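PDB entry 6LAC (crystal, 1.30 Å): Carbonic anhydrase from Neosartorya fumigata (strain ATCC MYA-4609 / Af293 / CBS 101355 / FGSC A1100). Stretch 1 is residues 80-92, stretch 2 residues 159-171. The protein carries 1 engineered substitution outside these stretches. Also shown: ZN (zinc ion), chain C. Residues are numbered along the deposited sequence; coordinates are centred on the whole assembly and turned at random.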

# COMPACT_ATOMS: atom_id res chain seq x y z
N LYS A 80 -15.01 5.27 -9.23
CA LYS A 80 -15.11 6.05 -10.49
C LYS A 80 -13.88 6.94 -10.66
O LYS A 80 -13.95 8.10 -11.09
CB LYS A 80 -16.38 6.92 -10.53
CG LYS A 80 -17.66 6.14 -10.28
CD LYS A 80 -17.81 4.98 -11.22
CE LYS A 80 -19.24 4.50 -11.37
NZ LYS A 80 -19.76 3.96 -10.10
N ILE A 81 -12.72 6.40 -10.31
CA ILE A 81 -11.46 7.16 -10.39
C ILE A 81 -11.09 7.34 -11.85
O ILE A 81 -11.06 6.33 -12.59
CB ILE A 81 -10.38 6.45 -9.54
CG1 ILE A 81 -10.70 6.71 -8.08
CG2 ILE A 81 -8.98 6.92 -9.86
CD1 ILE A 81 -9.85 6.00 -7.04
N ARG A 82 -10.65 8.55 -12.17
CA ARG A 82 -10.29 8.93 -13.54
C ARG A 82 -8.82 9.22 -13.74
O ARG A 82 -8.36 9.42 -14.88
CB ARG A 82 -11.04 10.18 -14.00
CG ARG A 82 -12.55 10.08 -13.84
CD ARG A 82 -13.11 8.83 -14.40
NE ARG A 82 -14.48 9.11 -14.82
CZ ARG A 82 -15.38 8.19 -15.13
NH1 ARG A 82 -16.58 8.57 -15.52
NH2 ARG A 82 -15.06 6.91 -15.05
N ASN A 83 -8.04 9.11 -12.65
CA ASN A 83 -6.59 9.36 -12.69
C ASN A 83 -5.89 8.32 -11.80
O ASN A 83 -6.31 8.13 -10.65
CB ASN A 83 -6.22 10.76 -12.23
CG ASN A 83 -6.63 11.84 -13.22
OD1 ASN A 83 -5.95 12.02 -14.22
ND2 ASN A 83 -7.78 12.46 -12.93
N ILE A 84 -4.82 7.79 -12.34
CA ILE A 84 -3.93 6.83 -11.64
C ILE A 84 -2.53 7.43 -11.70
O ILE A 84 -2.14 7.83 -12.81
CB ILE A 84 -3.95 5.45 -12.28
CG1 ILE A 84 -5.35 4.86 -12.23
CG2 ILE A 84 -2.92 4.53 -11.59
CD1 ILE A 84 -5.55 3.56 -12.98
N VAL A 85 -1.82 7.50 -10.60
CA VAL A 85 -0.40 7.91 -10.60
C VAL A 85 0.41 6.70 -10.20
O VAL A 85 0.10 6.14 -9.11
CB VAL A 85 -0.18 9.10 -9.67
CG1 VAL A 85 1.30 9.47 -9.68
CG2 VAL A 85 -1.01 10.29 -10.07
N ILE A 86 1.43 6.33 -10.94
CA ILE A 86 2.46 5.37 -10.48
C ILE A 86 3.66 6.18 -10.07
O ILE A 86 4.24 6.89 -10.91
CB ILE A 86 2.78 4.32 -11.54
CG1 ILE A 86 1.50 3.61 -11.95
CG2 ILE A 86 3.87 3.36 -11.03
CD1 ILE A 86 1.67 2.49 -12.92
N CYS A 87 3.96 6.18 -8.79
CA CYS A 87 5.05 6.98 -8.22
C CYS A 87 6.19 6.06 -7.81
O CYS A 87 6.01 5.25 -6.87
CB CYS A 87 4.58 7.74 -7.03
SG CYS A 87 5.81 8.95 -6.45
N GLY A 88 7.34 6.13 -8.45
CA GLY A 88 8.57 5.52 -7.96
C GLY A 88 9.33 6.46 -7.09
O GLY A 88 8.90 7.60 -6.86
N HIS A 89 10.45 5.97 -6.55
CA HIS A 89 11.22 6.85 -5.65
C HIS A 89 12.69 6.49 -5.69
O HIS A 89 13.07 5.34 -5.63
CB HIS A 89 10.63 6.79 -4.22
CG HIS A 89 10.82 5.48 -3.60
ND1 HIS A 89 11.81 5.23 -2.64
CD2 HIS A 89 10.30 4.29 -3.90
CE1 HIS A 89 11.81 3.96 -2.36
NE2 HIS A 89 10.89 3.35 -3.10
N TYR A 90 13.47 7.56 -5.78
CA TYR A 90 14.94 7.36 -5.71
C TYR A 90 15.35 6.75 -4.37
O TYR A 90 14.84 7.15 -3.33
CB TYR A 90 15.68 8.64 -6.05
CG TYR A 90 15.38 9.17 -7.44
CD1 TYR A 90 15.67 8.44 -8.58
CD2 TYR A 90 14.85 10.43 -7.60
CE1 TYR A 90 15.37 8.93 -9.85
CE2 TYR A 90 14.55 10.95 -8.86
CZ TYR A 90 14.85 10.21 -9.97
OH TYR A 90 14.56 10.79 -11.20
N GLY A 91 16.31 5.84 -4.45
CA GLY A 91 16.80 5.11 -3.27
C GLY A 91 16.08 3.82 -3.01
O GLY A 91 16.38 3.14 -2.01
N CYS A 92 15.07 3.49 -3.80
CA CYS A 92 14.33 2.21 -3.73
C CYS A 92 15.30 1.05 -3.56
O CYS A 92 16.25 0.93 -4.32
CB CYS A 92 13.53 2.07 -5.01
SG CYS A 92 12.32 0.72 -4.96
N GLN A 159 -11.96 7.87 -23.04
CA GLN A 159 -11.45 9.13 -22.46
C GLN A 159 -11.93 9.32 -21.04
O GLN A 159 -12.24 10.39 -20.58
CB GLN A 159 -11.77 10.36 -23.33
CG GLN A 159 -10.75 11.49 -23.16
CD GLN A 159 -10.98 12.56 -24.20
OE1 GLN A 159 -10.97 12.25 -25.37
NE2 GLN A 159 -11.14 13.80 -23.77
N GLN A 160 -11.93 8.22 -20.29
CA GLN A 160 -12.34 8.24 -18.87
C GLN A 160 -11.18 7.88 -17.94
O GLN A 160 -11.46 7.56 -16.74
CB GLN A 160 -13.52 7.30 -18.65
CG GLN A 160 -14.76 7.80 -19.37
CD GLN A 160 -16.01 7.00 -19.15
OE1 GLN A 160 -15.96 5.79 -18.94
NE2 GLN A 160 -17.13 7.67 -19.31
N LEU A 161 -9.97 7.85 -18.40
CA LEU A 161 -8.85 7.46 -17.50
C LEU A 161 -7.59 8.05 -18.04
O LEU A 161 -7.36 8.02 -19.28
CB LEU A 161 -8.74 5.96 -17.48
CG LEU A 161 -7.63 5.39 -16.59
CD1 LEU A 161 -7.81 5.75 -15.13
CD2 LEU A 161 -7.53 3.90 -16.75
N ASN A 162 -6.75 8.58 -17.17
CA ASN A 162 -5.35 8.90 -17.47
C ASN A 162 -4.46 8.20 -16.44
O ASN A 162 -4.84 8.22 -15.27
CB ASN A 162 -5.12 10.40 -17.47
CG ASN A 162 -5.66 11.10 -18.72
OD1 ASN A 162 -5.27 10.77 -19.82
ND2 ASN A 162 -6.54 12.03 -18.50
N ILE A 163 -3.35 7.70 -16.93
CA ILE A 163 -2.32 7.07 -16.05
C ILE A 163 -1.06 7.90 -16.17
O ILE A 163 -0.63 8.19 -17.32
CB ILE A 163 -2.10 5.61 -16.40
CG1 ILE A 163 -3.42 4.83 -16.41
CG2 ILE A 163 -1.10 4.98 -15.42
CD1 ILE A 163 -3.30 3.35 -16.70
N TRP A 164 -0.46 8.29 -15.06
CA TRP A 164 0.65 9.25 -15.00
C TRP A 164 1.82 8.53 -14.33
O TRP A 164 1.59 7.73 -13.39
CB TRP A 164 0.26 10.49 -14.23
CG TRP A 164 -1.01 11.13 -14.71
CD1 TRP A 164 -2.23 10.99 -14.16
CD2 TRP A 164 -1.15 11.97 -15.88
NE1 TRP A 164 -3.14 11.74 -14.85
CE2 TRP A 164 -2.52 12.31 -15.93
CE3 TRP A 164 -0.29 12.40 -16.90
CZ2 TRP A 164 -3.04 13.14 -16.94
CZ3 TRP A 164 -0.81 13.22 -17.89
CH2 TRP A 164 -2.16 13.57 -17.90
N GLY A 165 3.04 8.80 -14.71
CA GLY A 165 4.24 8.34 -13.99
C GLY A 165 4.94 9.48 -13.34
O GLY A 165 5.10 10.57 -13.96
N MET A 166 5.43 9.27 -12.13
CA MET A 166 6.35 10.25 -11.55
C MET A 166 7.37 9.54 -10.70
O MET A 166 7.23 8.34 -10.40
CB MET A 166 5.61 11.28 -10.75
CG MET A 166 4.90 10.71 -9.63
SD MET A 166 4.35 11.95 -8.42
CE MET A 166 5.87 12.41 -7.58
N VAL A 167 8.42 10.27 -10.34
CA VAL A 167 9.42 9.80 -9.35
C VAL A 167 9.60 10.83 -8.27
O VAL A 167 9.68 12.04 -8.56
CB VAL A 167 10.75 9.49 -10.01
CG1 VAL A 167 11.70 8.88 -9.03
CG2 VAL A 167 10.60 8.66 -11.24
N TYR A 168 9.60 10.38 -7.04
CA TYR A 168 9.79 11.21 -5.86
C TYR A 168 11.24 11.13 -5.42
O TYR A 168 11.81 10.06 -5.32
CB TYR A 168 8.87 10.71 -4.78
CG TYR A 168 9.19 11.19 -3.40
CD1 TYR A 168 9.15 12.52 -3.06
CD2 TYR A 168 9.46 10.26 -2.40
CE1 TYR A 168 9.48 12.93 -1.76
CE2 TYR A 168 9.73 10.64 -1.09
CZ TYR A 168 9.76 11.99 -0.80
OH TYR A 168 10.02 12.38 0.52
N ASP A 169 11.80 12.31 -5.15
CA ASP A 169 13.20 12.43 -4.65
C ASP A 169 13.19 12.99 -3.22
O ASP A 169 12.88 14.19 -3.05
CB ASP A 169 13.96 13.38 -5.58
CG ASP A 169 15.45 13.43 -5.30
OD1 ASP A 169 15.82 13.31 -4.12
OD2 ASP A 169 16.20 13.56 -6.30
N LYS A 170 13.46 12.13 -2.23
CA LYS A 170 13.37 12.54 -0.81
C LYS A 170 14.53 13.51 -0.49
O LYS A 170 14.43 14.11 0.56
CB LYS A 170 13.31 11.33 0.11
CG LYS A 170 14.53 10.45 0.11
CD LYS A 170 14.41 9.33 1.10
CE LYS A 170 15.52 8.31 1.02
NZ LYS A 170 15.51 7.52 -0.24
N ALA A 171 15.52 13.63 -1.34
CA ALA A 171 16.68 14.53 -1.07
C ALA A 171 16.32 15.97 -1.49
O ALA A 171 16.55 16.91 -0.68
CB ALA A 171 17.94 13.97 -1.69
ZN ZN C . 10.87 1.30 -3.26
O HOH W 1 -12.29 5.73 -15.05
O HOH W 2 -8.94 11.62 -16.42
O HOH W 3 12.49 7.41 -0.92
O HOH W 4 13.18 9.26 -2.84

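The two stretches run side by side as parallel strands, with Asn83 to His89 paired in register with Asn162 to Tyr168. Each even-numbered residue of stretch 1 from Ile84 to Gly88 bonds stretch 2 through both its N and its O, the usual parallel ladder. With Arg82 O and Tyr90 N at the ends, there are eight backbone hydrogen bonds, each 2.8 to 3.0 Å between N and O.

Gln159 follows a helix, in a Schellman motif with positive phi, and makes no contact with stretch 1. Gln160 lays its CB over one face of the Arg82 guanidinium. Water 1 links Gln160 O to Ile81 O and Arg82 NH2. Leu161 CD1 packs on Ile84 CD1 at 3.8 Å, a purely apolar contact.

Asn162 opens the ladder: its N donates to Arg82 O (2.9 Å), and its O accepts from Ile84 N (3.0 Å). Ile163 lies on the same face as Ile84 and Ile86, and its CG1 is 4.2 Å from Ile84 CB. Trp164 lies on the other face. Its NE1 donates to Asn83 OD1 at 2.9 Å and 177°, so the amide oxygen sits near the ring plane, in line with the N-H.

Gly165 pairs with Ile86 and has no side chain to add. Met166 CG meets Val85 CG1 at 3.8 Å, while its CE reaches Cys87 SG at 3.6 Å. Val167 CG1 sits over the Tyr90 ring, 3.5 Å from the centroid, in a CH-pi contact. Tyr168 turns its ring edge to His89 CB. Its O accepts from Tyr90 N (3.0 Å), the last rung.

Asp169 OD1 accepts from Ala171 N at 2.8 Å. Lys170 NZ donates weakly to Tyr90 O (3.2 Å), and water 3 joins NZ to His89 ND1. The other ring nitrogen, His89 NE2, binds zinc at 2.1 Å, alongside Cys92 SG at 2.3 Å from the metal.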